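Local structure of CRISPR-associated endonuclease Cas1 (Thermotoga maritima, 4XTK) at residues Phe188-Leu192 / Ile256-Phe261; Phe195-Leu200 / Phe278-Tyr282. The protein probably acts as a metal-dependent double-stranded DNA endonuclease in CRISPR adaptive immunity, working as a homodimer that joins a Cas2 dimer. All blocks are in the same frame, centred on the assembly; numbering follows the deposited sequence.

Overall arrangement
Both contacts lie in the helical part of Cas1 and share helix 188-208. Interaction 1 packs the first turn of this helix against the loop 256-261. Interaction 2, further along the same helix, packs it against helix 272-287. Their centres are 13 Å apart, and they touch where Leu192 CD2 meets Phe278 CD2 at 3.9 Å. The apolar surface therefore runs on from one to the other. Helix 230-252 borders both. Interaction 1 is remote from the metal site. Interaction 2 comes nearer: the Leu200 side chain is about 8 Å from that of Glu236 and about 11 Å from that of Glu155, both manganese ligands by similarity.

Interaction 1 of 2, residues Phe188-Leu192 / Ile256-Phe261; sequences FANTL and INEKHF
The first turn of helix 188-208 packs on the loop that follows helix 230-252, with Phe188, Thr191 and Leu192 gathered round the ring of Phe261. Phe188 CD1 lies over one face of that ring, near its rim, 3.6 Å from Phe261 CD1. The two ring planes are inclined by 31°. At the edge of the Phe261 ring, near its plane, Thr191 CG2 approaches CE2 at 3.7 Å and Leu192 CG approaches CZ at 3.9 Å. With chi1 at -62°, Thr191 points CG2 at the ring and OG1 back to Asn187 O, its hydrogen-bond partner. Leu192 CD1 also meets Ile256 CG2 at 3.8 Å. At the far end of the Phe188 ring, Glu258 offers only CB to Phe188 CZ, at 4.0 Å; its carboxylate forms salt bridges with Arg254 and Arg174. No hydrogen bond joins the two segments. The loop is instead braced from within. Asn257 N gives an almost straight bond, 178°, to His260 ND1. Asn257 OD1 accepts from Lys259 N (3.0 Å) in the carbonyl plane, on a lone pair. This bond closes an Asx turn at the start of the 3-10 segment 258-260, which brings the chain to Phe261, at the start of strand 261-262.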
loop_
_atom_site.group_PDB
_atom_site.type_symbol
_atom_site.label_atom_id
_atom_site.label_comp_id
_atom_site.label_asym_id
_atom_site.label_seq_id
_atom_site.Cartn_x
_atom_site.Cartn_y
_atom_site.Cartn_z
ATOM N N PHE E 188 5.647 26.347 -27.355
ATOM C CA PHE E 188 5.740 26.869 -25.998
ATOM C C PHE E 188 4.542 26.459 -25.143
ATOM O O PHE E 188 4.710 25.887 -24.068
ATOM C CB PHE E 188 5.868 28.392 -26.023
ATOM C CG PHE E 188 7.133 28.882 -26.662
ATOM C CD1 PHE E 188 8.305 28.154 -26.558
ATOM C CD2 PHE E 188 7.150 30.073 -27.365
ATOM C CE1 PHE E 188 9.473 28.606 -27.139
ATOM C CE2 PHE E 188 8.314 30.532 -27.954
ATOM C CZ PHE E 188 9.476 29.796 -27.839
ATOM N N ALA E 189 3.342 26.737 -25.641
ATOM C CA ALA E 189 2.118 26.546 -24.872
ATOM C C ALA E 189 1.910 25.095 -24.439
ATOM O O ALA E 189 1.561 24.837 -23.290
ATOM C CB ALA E 189 0.919 27.034 -25.668
ATOM N N ASN E 190 2.127 24.148 -25.346
ATOM C CA ASN E 190 1.933 22.747 -24.999
ATOM C C ASN E 190 3.008 22.225 -24.042
ATOM O O ASN E 190 2.764 21.288 -23.278
ATOM C CB ASN E 190 1.874 21.877 -26.255
ATOM C CG ASN E 190 0.558 22.025 -26.995
ATOM O OD1 ASN E 190 -0.490 21.628 -26.493
ATOM N ND2 ASN E 190 0.609 22.581 -28.199
ATOM N N THR E 191 4.187 22.832 -24.072
ATOM C CA THR E 191 5.223 22.498 -23.102
ATOM C C THR E 191 4.771 22.893 -21.700
ATOM O O THR E 191 5.027 22.181 -20.727
ATOM C CB THR E 191 6.549 23.201 -23.424
ATOM O OG1 THR E 191 7.022 22.757 -24.700
ATOM C CG2 THR E 191 7.595 22.889 -22.360
ATOM N N LEU E 192 4.092 24.032 -21.609
ATOM C CA LEU E 192 3.573 24.517 -20.340
ATOM C C LEU E 192 2.382 23.693 -19.855
ATOM O O LEU E 192 2.361 23.242 -18.706
ATOM C CB LEU E 192 3.179 25.989 -20.457
ATOM C CG LEU E 192 4.354 26.960 -20.552
ATOM C CD1 LEU E 192 3.852 28.343 -20.894
ATOM C CD2 LEU E 192 5.147 26.982 -19.251
ATOM N N ILE E 256 6.473 34.042 -17.830
ATOM C CA ILE E 256 7.009 32.991 -18.672
ATOM C C ILE E 256 7.075 33.515 -20.105
ATOM O O ILE E 256 6.077 33.995 -20.644
ATOM C CB ILE E 256 6.146 31.715 -18.620
ATOM C CG1 ILE E 256 6.252 31.037 -17.249
ATOM C CG2 ILE E 256 6.549 30.749 -19.727
ATOM C CD1 ILE E 256 7.583 30.351 -16.988
ATOM N N ASN E 257 8.256 33.448 -20.707
ATOM C CA ASN E 257 8.404 33.779 -22.117
ATOM C C ASN E 257 9.487 32.938 -22.777
ATOM O O ASN E 257 9.990 31.978 -22.188
ATOM C CB ASN E 257 8.703 35.267 -22.306
ATOM C CG ASN E 257 9.897 35.731 -21.502
ATOM O OD1 ASN E 257 11.022 35.285 -21.721
ATOM N ND2 ASN E 257 9.659 36.646 -20.571
ATOM N N GLU E 258 9.841 33.314 -24.003
ATOM C CA GLU E 258 10.733 32.517 -24.840
ATOM C C GLU E 258 12.122 32.307 -24.232
ATOM O O GLU E 258 12.848 31.399 -24.636
ATOM C CB GLU E 258 10.872 33.159 -26.226
ATOM C CG GLU E 258 11.351 34.610 -26.216
ATOM C CD GLU E 258 10.241 35.603 -25.920
ATOM O OE1 GLU E 258 9.085 35.170 -25.709
ATOM O OE2 GLU E 258 10.528 36.818 -25.892
ATOM N N LYS E 259 12.492 33.131 -23.259
ATOM C CA LYS E 259 13.798 32.985 -22.627
ATOM C C LYS E 259 13.848 31.767 -21.707
ATOM O O LYS E 259 14.922 31.358 -21.262
ATOM C CB LYS E 259 14.163 34.257 -21.853
ATOM C CG LYS E 259 13.719 34.284 -20.401
ATOM C CD LYS E 259 13.978 35.658 -19.797
ATOM C CE LYS E 259 13.680 35.682 -18.309
ATOM N NZ LYS E 259 13.657 37.071 -17.776
ATOM N N HIS E 260 12.682 31.184 -21.436
ATOM C CA HIS E 260 12.565 30.067 -20.502
ATOM C C HIS E 260 12.566 28.675 -21.149
ATOM O O HIS E 260 12.330 27.676 -20.464
ATOM C CB HIS E 260 11.303 30.238 -19.656
ATOM C CG HIS E 260 11.331 31.453 -18.784
ATOM N ND1 HIS E 260 10.632 32.602 -19.086
ATOM C CD2 HIS E 260 11.998 31.708 -17.635
ATOM C CE1 HIS E 260 10.856 33.508 -18.150
ATOM N NE2 HIS E 260 11.682 32.991 -17.259
ATOM N N PHE E 261 12.799 28.601 -22.458
ATOM C CA PHE E 261 12.756 27.312 -23.148
ATOM C C PHE E 261 14.059 26.947 -23.865
ATOM O O PHE E 261 14.791 27.820 -24.325
ATOM C CB PHE E 261 11.612 27.295 -24.161
ATOM C CG PHE E 261 10.250 27.466 -23.551
ATOM C CD1 PHE E 261 9.732 28.735 -23.321
ATOM C CD2 PHE E 261 9.476 26.358 -23.229
ATOM C CE1 PHE E 261 8.474 28.896 -22.770
ATOM C CE2 PHE E 261 8.214 26.509 -22.679
ATOM C CZ PHE E 261 7.712 27.781 -22.451
#

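Interaction 2 of 2, residues Phe195-Leu200 / Phe278-Tyr282; sequences FGNSLL and FVKNY
Phe195 directs its ring edge at the face of Phe278 in an offset edge-to-face pair. The planes stand at 79°, and Phe195 CD2 comes within 3.4 Å of Phe278 CD1. Both residues hold CG anti to the backbone N, which extends the rings across the gap between the helices. Val279 CG2 sits at the edge of the Phe195 ring, 3.8 Å from Phe195 CZ. The Phe278 ring also meets the backbone: Gly196 CA is 3.6 Å from Phe278 CE1. One turn on from Phe195, Leu199 touches both Phe278 and Tyr282. Leu199 CD1 reaches the edge of the Phe278 ring, 3.8 Å from Phe278 CD1. Leu199 CB lies over the face of the Tyr282 ring, 3.9 Å from its centroid and 14° off the normal, a CH-pi contact. The Tyr282 hydroxyl reaches past Leu199 to the backbone beside Leu200, where Thr203 OG1 hydrogen-bonds it. The same Thr203 OG1 is bonded to Leu199 O. Helix 230-252 adds Leu246 on Phe278 and Val242 on Tyr282. The two short helical segments cross at -49°, with axes 11.1 Å apart. Apolar and aromatic contacts thus carry this interface, while Thr203 ties the phenol end of Tyr282 to helix 188-208 and probably limits its movement.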
loop_
_atom_site.group_PDB
_atom_site.type_symbol
_atom_site.label_atom_id
_atom_site.label_comp_id
_atom_site.label_asym_id
_atom_site.label_seq_id
_atom_site.Cartn_x
_atom_site.Cartn_y
_atom_site.Cartn_z
ATOM N N PHE E 195 3.467 20.385 -18.706
ATOM C CA PHE E 195 4.163 20.497 -17.433
ATOM C C PHE E 195 3.180 20.723 -16.285
ATOM O O PHE E 195 3.254 20.047 -15.259
ATOM C CB PHE E 195 5.193 21.621 -17.480
ATOM C CG PHE E 195 6.004 21.734 -16.229
ATOM C CD1 PHE E 195 6.989 20.803 -15.940
ATOM C CD2 PHE E 195 5.769 22.762 -15.326
ATOM C CE1 PHE E 195 7.739 20.897 -14.771
ATOM C CE2 PHE E 195 6.515 22.867 -14.160
ATOM C CZ PHE E 195 7.500 21.932 -13.881
ATOM N N GLY E 196 2.261 21.670 -16.468
ATOM C CA GLY E 196 1.240 21.957 -15.477
ATOM C C GLY E 196 0.378 20.741 -15.175
ATOM O O GLY E 196 0.113 20.430 -14.008
ATOM N N ASN E 197 -0.056 20.049 -16.226
ATOM C CA ASN E 197 -0.858 18.843 -16.058
ATOM C C ASN E 197 -0.148 17.791 -15.229
ATOM O O ASN E 197 -0.742 17.202 -14.329
ATOM C CB ASN E 197 -1.242 18.257 -17.413
ATOM C CG ASN E 197 -2.415 18.972 -18.029
ATOM O OD1 ASN E 197 -2.982 19.885 -17.425
ATOM N ND2 ASN E 197 -2.785 18.572 -19.235
ATOM N N SER E 198 1.128 17.565 -15.532
ATOM C CA SER E 198 1.921 16.599 -14.787
ATOM C C SER E 198 1.949 16.958 -13.299
ATOM O O SER E 198 1.781 16.083 -12.447
ATOM C CB SER E 198 3.341 16.515 -15.344
ATOM O OG SER E 198 4.145 17.572 -14.852
ATOM N N LEU E 199 2.132 18.242 -12.992
ATOM C CA LEU E 199 2.122 18.700 -11.605
ATOM C C LEU E 199 0.779 18.399 -10.947
ATOM O O LEU E 199 0.731 17.941 -9.807
ATOM C CB LEU E 199 2.418 20.199 -11.516
ATOM C CG LEU E 199 3.845 20.620 -11.869
ATOM C CD1 LEU E 199 4.037 22.121 -11.673
ATOM C CD2 LEU E 199 4.848 19.819 -11.050
ATOM N N LEU E 200 -0.305 18.654 -11.674
ATOM C CA LEU E 200 -1.651 18.423 -11.156
ATOM C C LEU E 200 -1.866 16.934 -10.874
ATOM O O LEU E 200 -2.337 16.565 -9.797
ATOM C CB LEU E 200 -2.708 18.959 -12.137
ATOM C CG LEU E 200 -4.183 18.845 -11.741
ATOM C CD1 LEU E 200 -4.403 19.325 -10.319
ATOM C CD2 LEU E 200 -5.046 19.661 -12.681
ATOM N N PHE E 278 7.330 28.333 -12.575
ATOM C CA PHE E 278 6.041 27.697 -12.774
ATOM C C PHE E 278 5.597 26.947 -11.515
ATOM O O PHE E 278 4.435 27.025 -11.109
ATOM C CB PHE E 278 6.085 26.744 -13.974
ATOM C CG PHE E 278 4.729 26.308 -14.437
ATOM C CD1 PHE E 278 4.047 25.306 -13.777
ATOM C CD2 PHE E 278 4.120 26.929 -15.509
ATOM C CE1 PHE E 278 2.798 24.921 -14.185
ATOM C CE2 PHE E 278 2.866 26.546 -15.925
ATOM C CZ PHE E 278 2.205 25.541 -15.263
ATOM N N VAL E 279 6.529 26.225 -10.905
ATOM C CA VAL E 279 6.223 25.397 -9.746
ATOM C C VAL E 279 5.796 26.250 -8.547
ATOM O O VAL E 279 4.807 25.941 -7.879
ATOM C CB VAL E 279 7.432 24.507 -9.376
ATOM C CG1 VAL E 279 7.282 23.935 -7.977
ATOM C CG2 VAL E 279 7.591 23.391 -10.399
ATOM N N LYS E 280 6.530 27.329 -8.291
ATOM C CA LYS E 280 6.176 28.256 -7.218
ATOM C C LYS E 280 4.786 28.853 -7.416
ATOM O O LYS E 280 3.981 28.882 -6.488
ATOM C CB LYS E 280 7.208 29.384 -7.103
ATOM C CG LYS E 280 8.558 28.951 -6.550
ATOM C CD LYS E 280 9.521 30.124 -6.484
ATOM C CE LYS E 280 10.617 29.913 -5.446
ATOM N NZ LYS E 280 11.673 28.980 -5.932
ATOM N N ASN E 281 4.516 29.336 -8.625
ATOM C CA ASN E 281 3.206 29.887 -8.950
ATOM C C ASN E 281 2.118 28.836 -8.841
ATOM O O ASN E 281 1.009 29.125 -8.386
ATOM C CB ASN E 281 3.202 30.481 -10.358
ATOM C CG ASN E 281 3.894 31.816 -10.424
ATOM O OD1 ASN E 281 3.277 32.855 -10.198
ATOM N ND2 ASN E 281 5.183 31.800 -10.730
ATOM N N TYR E 282 2.446 27.620 -9.271
ATOM C CA TYR E 282 1.537 26.491 -9.152
ATOM C C TYR E 282 1.192 26.239 -7.699
ATOM O O TYR E 282 0.023 26.084 -7.353
ATOM C CB TYR E 282 2.145 25.229 -9.769
ATOM C CG TYR E 282 1.322 23.976 -9.553
ATOM C CD1 TYR E 282 0.314 23.620 -10.445
ATOM C CD2 TYR E 282 1.561 23.138 -8.467
ATOM C CE1 TYR E 282 -0.438 22.467 -10.254
ATOM C CE2 TYR E 282 0.811 21.984 -8.270
ATOM C CZ TYR E 282 -0.186 21.658 -9.163
ATOM O OH TYR E 282 -0.929 20.518 -8.968
#